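Local atomic coordinates of actinorhodin polyketide putative beta-ketoacyl synthase 2 (Streptomyces coelicolor A3, PDB entry 1TQY), a protein that probably acts as the chain length factor of actinorhodin biosynthesis, a ketosynthase-like subunit thought to help set the length of the growing polyketide chain. Residues B[108-113]-B[147-152]; B[119-124]-B[199-204]; B[166-171]-B[340-345]; B[352-357]-B[406-411]; B[360-365]-B[387-392]. All coordinates share one frame; numbering follows the deposited sequence.

Contact 1: residues B[108-113]-B[147-152]; sequences VVTANA and VNTGQI
Strand 108-111 and helix 147-152 meet through Val108, Thr110, Thr149 and Ile152, with the segments running nearly antiparallel at 152° and their axes approaching to 7.8 Å. The backbones come closest at Val108 and Thr149, whose CA atoms are 5.9 Å apart. There the two side chains slide past each other in opposite directions, Val108 CG1 resting 3.8 Å from Thr149 CG2. The other methyl of Val108, CG2, lies 4.0 Å from Ile152 CG2, which extends the apolar patch by one helical turn. Such a helix laid on a central strand belongs to the thiolase fold: strand 106-111 runs between parallel neighbours 163-166 and 189-196, and helix 147-156 packs on one side of it. Further along the strand the chemistry turns polar. Thr110 OG1, placed between the backbone N and the carbonyl carbon (chi1 61°), lies only 2.5 Å from Thr149 OG1, probably hydrogen-bonded to it; Thr149 OG1 is also bonded to the backbone O of Ser163 on the adjacent strand. Water 1 sits 2.9 Å from Thr110 OG1 and accepts weakly from Asn112 ND2 and Thr149 N. The amides of Asn112 and Asn148 lie in planes only 14° apart. Their ND2 atoms approach to 3.0 Å without bonding, both being donors, while Asn112 OD1 is held by Gly115 N and Asn148 OD1 by Thr80 OG1.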
# COMPACT_ATOMS: atom_id res chain seq x y z
N VAL B 108 6.89 -11.05 1.95
CA VAL B 108 7.51 -9.78 1.62
C VAL B 108 6.56 -8.62 1.87
O VAL B 108 5.48 -8.54 1.28
CB VAL B 108 7.98 -9.75 0.13
CG1 VAL B 108 8.59 -8.39 -0.21
CG2 VAL B 108 9.03 -10.84 -0.11
N VAL B 109 6.96 -7.72 2.77
CA VAL B 109 6.15 -6.55 3.11
C VAL B 109 6.98 -5.28 2.99
O VAL B 109 7.92 -5.07 3.75
CB VAL B 109 5.62 -6.64 4.55
CG1 VAL B 109 4.66 -5.47 4.80
CG2 VAL B 109 4.91 -7.96 4.77
N THR B 110 6.62 -4.44 2.02
CA THR B 110 7.34 -3.19 1.80
C THR B 110 6.43 -1.99 1.82
O THR B 110 5.22 -2.12 1.71
CB THR B 110 8.01 -3.14 0.41
OG1 THR B 110 7.00 -3.24 -0.60
CG2 THR B 110 9.04 -4.26 0.26
N ALA B 111 7.03 -0.82 1.98
CA ALA B 111 6.25 0.42 1.92
C ALA B 111 6.80 1.13 0.68
O ALA B 111 7.96 0.97 0.33
CB ALA B 111 6.48 1.26 3.17
N ASN B 112 5.96 1.90 -0.00
CA ASN B 112 6.40 2.62 -1.19
C ASN B 112 5.64 3.95 -1.22
O ASN B 112 4.42 3.98 -1.12
CB ASN B 112 6.07 1.82 -2.46
CG ASN B 112 7.00 2.16 -3.61
OD1 ASN B 112 7.34 3.33 -3.81
ND2 ASN B 112 7.39 1.15 -4.37
N ALA B 113 6.36 5.06 -1.34
CA ALA B 113 5.70 6.35 -1.34
C ALA B 113 5.47 6.98 -2.71
O ALA B 113 4.38 7.48 -3.01
CB ALA B 113 6.48 7.31 -0.45
N VAL B 147 5.21 -2.61 -6.84
CA VAL B 147 6.38 -3.08 -7.58
C VAL B 147 7.51 -3.73 -6.80
O VAL B 147 7.91 -4.85 -7.12
CB VAL B 147 6.97 -1.96 -8.52
CG1 VAL B 147 7.53 -0.78 -7.71
CG2 VAL B 147 8.06 -2.56 -9.40
N ASN B 148 8.02 -3.08 -5.76
CA ASN B 148 9.12 -3.67 -5.02
C ASN B 148 8.80 -4.94 -4.25
O ASN B 148 9.69 -5.76 -4.00
CB ASN B 148 9.75 -2.62 -4.11
CG ASN B 148 10.18 -1.41 -4.88
OD1 ASN B 148 10.66 -1.54 -6.02
ND2 ASN B 148 10.02 -0.23 -4.30
N THR B 149 7.55 -5.13 -3.88
CA THR B 149 7.20 -6.36 -3.17
C THR B 149 7.19 -7.50 -4.20
O THR B 149 7.80 -8.54 -3.99
CB THR B 149 5.83 -6.25 -2.47
OG1 THR B 149 5.95 -5.39 -1.33
CG2 THR B 149 5.36 -7.61 -2.00
N GLY B 150 6.51 -7.27 -5.32
CA GLY B 150 6.44 -8.27 -6.36
C GLY B 150 7.78 -8.66 -6.96
O GLY B 150 8.00 -9.83 -7.27
N GLN B 151 8.68 -7.69 -7.14
CA GLN B 151 9.99 -7.99 -7.71
C GLN B 151 10.87 -8.74 -6.72
O GLN B 151 11.60 -9.65 -7.09
CB GLN B 151 10.71 -6.71 -8.17
CG GLN B 151 10.10 -6.02 -9.40
CD GLN B 151 10.34 -6.77 -10.71
OE1 GLN B 151 10.10 -6.24 -11.79
NE2 GLN B 151 10.83 -8.01 -10.62
N ILE B 152 10.80 -8.35 -5.45
CA ILE B 152 11.60 -9.05 -4.44
C ILE B 152 11.07 -10.49 -4.33
O ILE B 152 11.85 -11.45 -4.28
CB ILE B 152 11.52 -8.31 -3.08
CG1 ILE B 152 12.29 -6.98 -3.19
CG2 ILE B 152 12.10 -9.17 -1.98
CD1 ILE B 152 12.18 -6.08 -1.97
O HOH W 1 6.61 -2.05 -3.20

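Contact 2: residues B[119-124]-B[199-204]; sequences FTHREF and LDPWGW
Asp200 OD1 is gripped by two N-H groups that arrive from opposite faces of its carboxylate. His121 ND1 donates across the contact over 2.8 Å, in a bond bent to 136° at the hydrogen, with the imidazole and carboxylate planes steeply inclined to each other. From the same segment as the aspartate, Gly203 N donates over 3.0 Å in a much straighter bond. The second bond makes Asp200 the N-cap of helix 201-208, so the carboxylate is positioned by its own helix before it fixes the rotation of the histidine; the helix end would probably also help to stabilise a negative charge there. Next to this polar point stands an aromatic cluster, which joins two helices of this ketosynthase-type subunit at its dimer interface. Trp202 CB hangs over one face of the imidazole, 3.8 Å from the ring centroid, as a CH-pi contact. With CG anti to the backbone N (chi1 -166°), the indole carries on from CB and turns an edge to the faces of His121 and Phe124, both on helix 117-129. Its five-membered ring forms a T-shaped pair with the His121 face, centroids 5.6 Å apart, and its six-membered ring forms another with the Phe124 face, the planes here at 85° and the centroids 5.3 Å apart. Trp202 CZ3 makes the tightest contact of the latter pair, 3.6 Å from Phe124 CD2. An aromatic ring of the partner protein chain stacks on His121, and aromatic rings of that chain also meet Phe124 and Trp202.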
# COMPACT_ATOMS: atom_id res chain seq x y z
N PHE B 119 10.63 6.33 -13.88
CA PHE B 119 10.16 5.50 -14.97
C PHE B 119 8.84 6.00 -15.54
O PHE B 119 8.70 6.16 -16.75
CB PHE B 119 10.01 4.04 -14.51
CG PHE B 119 9.88 3.05 -15.65
CD1 PHE B 119 8.71 2.97 -16.39
CD2 PHE B 119 10.95 2.24 -16.00
CE1 PHE B 119 8.60 2.10 -17.47
CE2 PHE B 119 10.86 1.37 -17.08
CZ PHE B 119 9.68 1.30 -17.82
N THR B 120 7.86 6.27 -14.68
CA THR B 120 6.57 6.71 -15.21
C THR B 120 6.62 8.08 -15.88
O THR B 120 5.87 8.33 -16.83
CB THR B 120 5.46 6.68 -14.10
OG1 THR B 120 4.18 6.68 -14.72
CG2 THR B 120 5.55 7.90 -13.18
N HIS B 121 7.49 8.97 -15.40
CA HIS B 121 7.60 10.30 -16.01
C HIS B 121 8.03 10.15 -17.47
O HIS B 121 7.45 10.75 -18.37
CB HIS B 121 8.62 11.15 -15.25
CG HIS B 121 8.77 12.55 -15.76
ND1 HIS B 121 9.73 13.42 -15.29
CD2 HIS B 121 8.10 13.23 -16.73
CE1 HIS B 121 9.65 14.56 -15.94
NE2 HIS B 121 8.67 14.48 -16.82
N ARG B 122 9.05 9.32 -17.70
CA ARG B 122 9.52 9.10 -19.07
C ARG B 122 8.41 8.50 -19.93
O ARG B 122 8.29 8.81 -21.12
CB ARG B 122 10.75 8.17 -19.07
CG ARG B 122 11.90 8.70 -18.23
CD ARG B 122 12.98 7.67 -18.02
NE ARG B 122 14.00 8.18 -17.12
CZ ARG B 122 14.80 9.21 -17.41
NH1 ARG B 122 14.69 9.83 -18.57
NH2 ARG B 122 15.68 9.64 -16.52
N GLU B 123 7.57 7.64 -19.34
CA GLU B 123 6.49 7.04 -20.12
C GLU B 123 5.41 8.06 -20.44
O GLU B 123 4.78 8.00 -21.50
CB GLU B 123 5.90 5.82 -19.39
CG GLU B 123 6.84 4.61 -19.31
CD GLU B 123 7.43 4.21 -20.67
OE1 GLU B 123 6.70 4.26 -21.68
OE2 GLU B 123 8.63 3.84 -20.71
N PHE B 124 5.21 9.01 -19.53
CA PHE B 124 4.22 10.08 -19.75
C PHE B 124 4.71 10.97 -20.89
O PHE B 124 3.92 11.42 -21.72
CB PHE B 124 4.07 10.94 -18.49
CG PHE B 124 2.93 10.54 -17.61
CD1 PHE B 124 1.62 10.87 -17.96
CD2 PHE B 124 3.16 9.89 -16.41
CE1 PHE B 124 0.56 10.55 -17.12
CE2 PHE B 124 2.10 9.56 -15.56
CZ PHE B 124 0.79 9.90 -15.91
N LEU B 199 14.07 11.56 -7.94
CA LEU B 199 15.03 12.55 -8.40
C LEU B 199 15.00 12.86 -9.89
O LEU B 199 16.03 12.88 -10.55
CB LEU B 199 16.44 12.12 -7.98
CG LEU B 199 16.62 12.03 -6.48
CD1 LEU B 199 18.05 11.63 -6.15
CD2 LEU B 199 16.29 13.39 -5.85
N ASP B 200 13.80 13.09 -10.41
CA ASP B 200 13.63 13.46 -11.80
C ASP B 200 12.98 14.83 -11.67
O ASP B 200 12.51 15.19 -10.59
CB ASP B 200 12.67 12.51 -12.50
CG ASP B 200 11.27 12.61 -11.96
OD1 ASP B 200 10.39 13.20 -12.62
OD2 ASP B 200 11.05 12.09 -10.84
N PRO B 201 12.94 15.62 -12.75
CA PRO B 201 12.33 16.95 -12.66
C PRO B 201 10.91 16.98 -12.07
O PRO B 201 10.62 17.82 -11.22
CB PRO B 201 12.38 17.44 -14.10
CG PRO B 201 13.59 16.74 -14.67
CD PRO B 201 13.44 15.35 -14.12
N TRP B 202 10.03 16.09 -12.53
CA TRP B 202 8.65 16.08 -12.03
C TRP B 202 8.59 15.67 -10.57
O TRP B 202 7.95 16.33 -9.74
CB TRP B 202 7.78 15.16 -12.89
CG TRP B 202 6.28 15.32 -12.68
CD1 TRP B 202 5.63 16.31 -11.99
CD2 TRP B 202 5.25 14.45 -13.18
NE1 TRP B 202 4.27 16.11 -12.03
CE2 TRP B 202 4.01 14.97 -12.75
CE3 TRP B 202 5.26 13.27 -13.95
CZ2 TRP B 202 2.78 14.36 -13.07
CZ3 TRP B 202 4.03 12.66 -14.26
CH2 TRP B 202 2.82 13.22 -13.82
N GLY B 203 9.28 14.57 -10.24
CA GLY B 203 9.30 14.11 -8.86
C GLY B 203 9.86 15.21 -7.95
O GLY B 203 9.41 15.38 -6.82
N TRP B 204 10.82 15.96 -8.46
CA TRP B 204 11.45 17.04 -7.70
C TRP B 204 10.49 18.18 -7.40
O TRP B 204 10.33 18.63 -6.25
CB TRP B 204 12.65 17.58 -8.48
CG TRP B 204 13.50 18.52 -7.67
CD1 TRP B 204 13.69 19.85 -7.88
CD2 TRP B 204 14.23 18.19 -6.48
NE1 TRP B 204 14.49 20.38 -6.89
CE2 TRP B 204 14.84 19.38 -6.02
CE3 TRP B 204 14.44 17.00 -5.76
CZ2 TRP B 204 15.63 19.42 -4.87
CZ3 TRP B 204 15.23 17.04 -4.62
CH2 TRP B 204 15.82 18.25 -4.19

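Contact 3: residues B[166-171]-B[340-345]; sequences VAEQAG and RLYSGG
Gln169 reaches across to Arg340 and Tyr342, and every part of its side chain finds something there. CB begins the run 3.6 Å from Arg340 NH2. CG, anti to the backbone N (chi1 -175°), comes closer, 3.3 Å from the same NH2. Beyond CG the chain bends; CD also lies 3.3 Å from Arg340 NH2, and the terminal amide lies flat against the guanidinium, the planes 16° apart in a stack, with NE2 above its centre and 3.5 Å from Arg340 CZ. The two ends of the amide then part company. OE1 takes a weak bond from Tyr342 N, short at 2.7 Å but bent to 122°, whereas NE2 gives a weak bond to water 5, which also accepts from Leu341 N. Water 2 accepts from Arg340 NE over 2.5 Å and lies within bonding reach of both Gln169 OE1 and Glu168 OE1. The arginine itself is held by a salt bridge from NH2 to Asp305. Glu168 holds the backbone of the glutamine: its OE2 accepts from Gln169 N over 2.8 Å, while OE1 sits at the edge of the Tyr342 ring, 3.4 Å from CD1. Two similar turns, each with a positive phi at Glu168 or Tyr342 and each leading into a helix, thus meet near the centre of the subunit, as corresponding loops of the duplicated halves do in the thiolase fold. The first turn is where ketosynthases carry their active-site cysteine, and a glutamine in that place, here Gln169, is the hallmark of chain length factors.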
# COMPACT_ATOMS: atom_id res chain seq x y z
N VAL B 166 1.29 2.24 1.65
CA VAL B 166 1.65 3.61 1.32
C VAL B 166 1.14 4.52 2.45
O VAL B 166 -0.05 4.54 2.74
CB VAL B 166 1.03 4.10 -0.03
CG1 VAL B 166 1.48 5.53 -0.30
CG2 VAL B 166 1.47 3.19 -1.18
N ALA B 167 2.06 5.25 3.07
CA ALA B 167 1.75 6.17 4.17
C ALA B 167 2.91 7.15 4.30
O ALA B 167 3.43 7.40 5.40
CB ALA B 167 1.57 5.39 5.48
N GLU B 168 3.32 7.71 3.16
CA GLU B 168 4.44 8.62 3.08
C GLU B 168 5.60 8.10 3.93
O GLU B 168 5.88 6.89 3.89
CB GLU B 168 4.02 10.03 3.48
CG GLU B 168 4.80 11.10 2.73
CD GLU B 168 5.73 11.86 3.64
OE1 GLU B 168 6.57 12.63 3.13
OE2 GLU B 168 5.62 11.69 4.88
N GLN B 169 6.28 8.96 4.69
CA GLN B 169 7.43 8.51 5.51
C GLN B 169 7.08 7.62 6.70
O GLN B 169 7.95 7.06 7.36
CB GLN B 169 8.26 9.71 6.01
CG GLN B 169 9.55 9.31 6.77
CD GLN B 169 10.82 9.92 6.16
OE1 GLN B 169 10.83 10.32 4.99
NE2 GLN B 169 11.90 9.97 6.94
N ALA B 170 5.80 7.49 6.99
CA ALA B 170 5.42 6.63 8.11
C ALA B 170 5.31 5.18 7.63
O ALA B 170 5.43 4.24 8.41
CB ALA B 170 4.09 7.08 8.69
N GLY B 171 5.10 5.03 6.32
CA GLY B 171 4.93 3.71 5.74
C GLY B 171 5.99 2.67 6.04
O GLY B 171 5.66 1.53 6.34
N ARG B 340 15.53 12.83 4.08
CA ARG B 340 14.35 12.01 4.34
C ARG B 340 14.14 11.08 3.15
O ARG B 340 13.97 11.53 2.01
CB ARG B 340 13.11 12.90 4.54
CG ARG B 340 13.16 13.78 5.81
CD ARG B 340 11.83 14.49 6.09
NE ARG B 340 10.74 13.60 6.53
CZ ARG B 340 10.61 13.13 7.76
NH1 ARG B 340 11.49 13.44 8.70
NH2 ARG B 340 9.57 12.36 8.07
N LEU B 341 14.13 9.78 3.41
CA LEU B 341 13.99 8.79 2.35
C LEU B 341 12.58 8.23 2.23
O LEU B 341 12.36 7.18 1.63
CB LEU B 341 15.00 7.65 2.57
CG LEU B 341 16.43 8.08 2.96
CD1 LEU B 341 17.25 6.82 3.13
CD2 LEU B 341 17.07 9.00 1.88
N TYR B 342 11.61 8.93 2.81
CA TYR B 342 10.21 8.53 2.71
C TYR B 342 9.97 7.10 3.19
O TYR B 342 10.13 6.82 4.38
CB TYR B 342 9.75 8.71 1.25
CG TYR B 342 9.88 10.14 0.76
CD1 TYR B 342 9.05 11.15 1.25
CD2 TYR B 342 10.88 10.50 -0.15
CE1 TYR B 342 9.21 12.48 0.86
CE2 TYR B 342 11.04 11.83 -0.56
CZ TYR B 342 10.20 12.81 -0.04
OH TYR B 342 10.39 14.13 -0.41
N SER B 343 9.60 6.20 2.28
CA SER B 343 9.35 4.84 2.70
C SER B 343 10.65 4.18 3.14
O SER B 343 10.64 3.12 3.77
CB SER B 343 8.67 4.03 1.58
OG SER B 343 9.61 3.56 0.63
N GLY B 344 11.78 4.81 2.83
CA GLY B 344 13.07 4.26 3.24
C GLY B 344 13.53 4.76 4.60
O GLY B 344 14.34 4.12 5.26
N GLY B 345 12.98 5.89 5.04
CA GLY B 345 13.39 6.48 6.30
C GLY B 345 13.19 5.69 7.58
O GLY B 345 14.10 5.60 8.41
O HOH W 2 9.33 12.95 4.54
O HOH W 3 7.04 13.28 6.54
O HOH W 4 9.40 5.03 6.42
O HOH W 5 15.08 9.41 6.12

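Contact 4: residues B[352-357]-B[406-411]; sequences TALMSL and AVLRRF
Leu408 projects from strand 402-410 into the hollow between Ala353 and Leu354 on helix 345-359, one of the helices that lie on the sheets of the thiolase fold. The segments run roughly parallel, at 28°, with their axes 8.3 Å apart at closest approach. The bump is Leu408 CD1. It meets both the small Ala353 CB, at 4.0 Å, and the branch point of Leu354, with CG at 3.7 Å, and the Leu354 and Leu408 side chains cross at about a right angle. With CG anti to the carbonyl carbon (chi1 -54°), the Leu408 side chain meets the helix with CD1 foremost. One turn on, the roles reverse and the helix supplies the bump: Leu357 CD1 presses on the strand backbone, 3.8 Å from Arg409 C and equally near Arg410 N. No hydrogen bond joins the segments, so the fit rests on shape. Towards the end of the strand, Arg410 lends its aliphatic portion to this surface, bent at chi2 and chi3, while its NH2 bonds to Tyr259 O. Arg410 CG lies 3.8 Å from Leu357 CB and 3.4 Å from Leu357 O.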
# COMPACT_ATOMS: atom_id res chain seq x y z
N THR B 352 19.75 1.80 11.89
CA THR B 352 20.68 2.65 12.62
C THR B 352 20.55 2.43 14.13
O THR B 352 21.56 2.37 14.84
CB THR B 352 20.45 4.12 12.25
OG1 THR B 352 20.43 4.24 10.81
CG2 THR B 352 21.56 4.99 12.78
N ALA B 353 19.32 2.26 14.60
CA ALA B 353 19.06 2.03 16.02
C ALA B 353 19.62 0.67 16.47
O ALA B 353 20.30 0.58 17.50
CB ALA B 353 17.56 2.09 16.30
N LEU B 354 19.34 -0.38 15.70
CA LEU B 354 19.83 -1.72 16.04
C LEU B 354 21.35 -1.74 16.15
O LEU B 354 21.92 -2.42 17.01
CB LEU B 354 19.36 -2.74 14.99
CG LEU B 354 17.85 -3.05 15.05
CD1 LEU B 354 17.37 -3.76 13.79
CD2 LEU B 354 17.59 -3.89 16.28
N MET B 355 22.00 -1.00 15.26
CA MET B 355 23.45 -0.91 15.23
C MET B 355 23.97 -0.19 16.47
O MET B 355 25.05 -0.49 16.98
CB MET B 355 23.90 -0.17 13.97
CG MET B 355 23.86 -1.02 12.71
SD MET B 355 25.25 -2.20 12.68
CE MET B 355 24.59 -3.51 13.63
N SER B 356 23.19 0.77 16.94
CA SER B 356 23.55 1.53 18.12
C SER B 356 23.48 0.58 19.30
O SER B 356 24.37 0.54 20.15
CB SER B 356 22.59 2.71 18.30
OG SER B 356 22.73 3.62 17.22
N LEU B 357 22.41 -0.22 19.35
CA LEU B 357 22.25 -1.18 20.43
C LEU B 357 23.36 -2.22 20.41
O LEU B 357 23.92 -2.57 21.45
CB LEU B 357 20.90 -1.89 20.31
CG LEU B 357 19.67 -0.99 20.36
CD1 LEU B 357 18.45 -1.85 20.19
CD2 LEU B 357 19.63 -0.21 21.65
N ALA B 406 8.05 2.36 16.93
CA ALA B 406 8.56 1.00 17.01
C ALA B 406 9.60 0.89 18.12
O ALA B 406 10.50 1.71 18.21
CB ALA B 406 9.18 0.61 15.69
N VAL B 407 9.46 -0.13 18.95
CA VAL B 407 10.41 -0.31 20.04
C VAL B 407 11.28 -1.53 19.75
O VAL B 407 10.78 -2.60 19.41
CB VAL B 407 9.68 -0.43 21.40
CG1 VAL B 407 8.38 -1.15 21.22
CG2 VAL B 407 10.57 -1.16 22.41
N LEU B 408 12.59 -1.35 19.85
CA LEU B 408 13.55 -2.42 19.58
C LEU B 408 14.35 -2.77 20.84
O LEU B 408 14.52 -1.93 21.72
CB LEU B 408 14.53 -1.97 18.49
CG LEU B 408 13.93 -1.48 17.17
CD1 LEU B 408 15.03 -0.98 16.28
CD2 LEU B 408 13.16 -2.61 16.51
N ARG B 409 14.84 -4.01 20.90
CA ARG B 409 15.63 -4.45 22.04
C ARG B 409 16.94 -5.09 21.60
O ARG B 409 17.01 -5.72 20.55
CB ARG B 409 14.87 -5.47 22.89
CG ARG B 409 13.70 -4.92 23.65
CD ARG B 409 13.60 -5.61 25.00
NE ARG B 409 12.36 -5.26 25.68
CZ ARG B 409 11.17 -5.72 25.33
NH1 ARG B 409 11.06 -6.55 24.30
NH2 ARG B 409 10.09 -5.34 25.99
N ARG B 410 17.97 -4.92 22.43
CA ARG B 410 19.28 -5.49 22.17
C ARG B 410 19.16 -7.00 22.19
O ARG B 410 18.50 -7.56 23.06
CB ARG B 410 20.25 -5.06 23.28
CG ARG B 410 21.65 -4.64 22.83
CD ARG B 410 22.46 -5.76 22.17
NE ARG B 410 22.08 -6.02 20.79
CZ ARG B 410 22.79 -6.77 19.95
NH1 ARG B 410 23.92 -7.34 20.35
NH2 ARG B 410 22.36 -6.97 18.71
N PHE B 411 19.80 -7.66 21.23
CA PHE B 411 19.77 -9.12 21.14
C PHE B 411 20.54 -9.79 22.28
O PHE B 411 21.79 -9.68 22.29
CB PHE B 411 20.34 -9.59 19.79
CG PHE B 411 20.36 -11.09 19.64
CD1 PHE B 411 21.57 -11.78 19.55
CD2 PHE B 411 19.17 -11.81 19.60
CE1 PHE B 411 21.60 -13.17 19.42
CE2 PHE B 411 19.18 -13.20 19.48
CZ PHE B 411 20.40 -13.88 19.39

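Contact 5: residues B[360-365]-B[387-392]; sequences GVIAPT and TAPRTA
The C-terminal end of helix 345-359, in the second half of the ketosynthase-type fold, is where Gly360 turns the chain out of the helix and meets Ala388, in the loop ahead of strand 391-398. Gly360 is the first residue to leave helical geometry and has a positive phi of 68°. The main chains are in direct contact here, the CA atoms of Gly360 and Ala388 being 3.7 Å apart. One hydrogen bond spans the gap, from Ala388 N to Gly360 O over 3.0 Å. Its donor stands well above the carbonyl plane, 52° out of it, and the Ala388 methyl points away overall, though CB still touches Gly360 O. Pro389 follows directly and lays the flank of its ring beside the same peptide, with CD 4.0 Å from Gly360 C. Farther along, the contact is made by side chains. Ile362 CG1 lies anti to the carbonyl carbon (chi1 -60°) and meets Pro389 CG at 4.1 Å. Both residues also pack on Val301, which ties the two loops to strand 301-303, the parallel neighbour of strand 391-398. Towards solvent the partner changes to Thr387, whose side chain crosses that of Ile362 obliquely and touches it with both branches. The terminal methyl, Ile362 CD1, is 4.0 Å from Thr387 CG2 and 3.4 Å from Thr387 OG1.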
# COMPACT_ATOMS: atom_id res chain seq x y z
N GLY B 360 26.79 -0.54 21.22
CA GLY B 360 26.87 0.15 22.49
C GLY B 360 27.05 1.67 22.42
O GLY B 360 27.42 2.29 23.42
N VAL B 361 26.79 2.27 21.26
CA VAL B 361 26.92 3.71 21.10
C VAL B 361 25.73 4.31 20.36
O VAL B 361 25.16 3.67 19.47
CB VAL B 361 28.20 4.10 20.33
CG1 VAL B 361 29.43 3.65 21.10
CG2 VAL B 361 28.18 3.46 18.94
N ILE B 362 25.34 5.53 20.72
CA ILE B 362 24.23 6.20 20.06
C ILE B 362 24.71 7.02 18.87
O ILE B 362 25.50 7.95 19.02
CB ILE B 362 23.47 7.15 21.03
CG1 ILE B 362 22.92 6.35 22.22
CG2 ILE B 362 22.34 7.86 20.29
CD1 ILE B 362 22.25 7.19 23.30
N ALA B 363 24.23 6.65 17.68
CA ALA B 363 24.59 7.36 16.44
C ALA B 363 24.25 8.83 16.68
O ALA B 363 23.15 9.15 17.12
CB ALA B 363 23.77 6.80 15.29
N PRO B 364 25.17 9.74 16.37
CA PRO B 364 24.95 11.18 16.57
C PRO B 364 24.13 11.89 15.50
O PRO B 364 23.80 11.32 14.46
CB PRO B 364 26.36 11.73 16.65
CG PRO B 364 27.07 10.91 15.60
CD PRO B 364 26.55 9.50 15.89
N THR B 365 23.78 13.15 15.78
CA THR B 365 23.03 13.97 14.84
C THR B 365 24.01 14.98 14.25
O THR B 365 24.74 15.63 14.99
CB THR B 365 21.89 14.74 15.53
OG1 THR B 365 21.07 13.82 16.27
CG2 THR B 365 21.03 15.46 14.50
N THR B 387 26.61 5.21 25.64
CA THR B 387 25.76 4.92 26.80
C THR B 387 25.34 3.45 26.84
O THR B 387 24.67 3.01 27.77
CB THR B 387 24.46 5.74 26.76
OG1 THR B 387 23.61 5.22 25.74
CG2 THR B 387 24.75 7.20 26.47
N ALA B 388 25.74 2.71 25.81
CA ALA B 388 25.38 1.29 25.70
C ALA B 388 23.88 1.07 25.88
O ALA B 388 23.46 0.36 26.80
CB ALA B 388 26.17 0.46 26.72
N PRO B 389 23.05 1.67 25.01
CA PRO B 389 21.59 1.53 25.09
C PRO B 389 21.16 0.09 24.83
O PRO B 389 21.82 -0.64 24.08
CB PRO B 389 21.09 2.49 24.02
CG PRO B 389 22.18 2.43 23.00
CD PRO B 389 23.43 2.49 23.84
N ARG B 390 20.06 -0.33 25.44
CA ARG B 390 19.57 -1.69 25.26
C ARG B 390 18.17 -1.68 24.63
O ARG B 390 17.73 -2.68 24.07
CB ARG B 390 19.53 -2.41 26.61
CG ARG B 390 19.73 -3.91 26.51
CD ARG B 390 19.04 -4.65 27.65
NE ARG B 390 17.59 -4.67 27.49
CZ ARG B 390 16.74 -5.29 28.31
NH1 ARG B 390 17.22 -5.94 29.37
NH2 ARG B 390 15.44 -5.26 28.07
N THR B 391 17.49 -0.56 24.75
CA THR B 391 16.14 -0.42 24.20
C THR B 391 16.05 0.91 23.48
O THR B 391 16.41 1.95 24.03
CB THR B 391 15.08 -0.48 25.31
OG1 THR B 391 15.15 -1.74 25.97
CG2 THR B 391 13.69 -0.30 24.72
N ALA B 392 15.56 0.88 22.25
CA ALA B 392 15.44 2.09 21.47
C ALA B 392 14.03 2.25 20.95
O ALA B 392 13.36 1.26 20.65
CB ALA B 392 16.42 2.06 20.31

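How the contacts relate
Four contacts are buried, yet their chemistry differs; only contact 5 is partly exposed. Contact 3 lies nearest the middle of the chain and is rich in polar groups and waters. It touches contact 1, where Ser343 OG bonds to Ala111 O, so strand 106-111 leads to the central turns; contact 1 combines apolar packing with a threonine pair and a water. Contact 2 lies at the partner chain and relies on aromatic rings. On the opposite side of the chain's centre from contact 2, contacts 4 and 5 share neighbouring antiparallel strands, 391-398 and 402-410, and helix 345-359 supplies one side of contact 4 and leads into contact 5. The former is apolar; the latter adds a backbone bond.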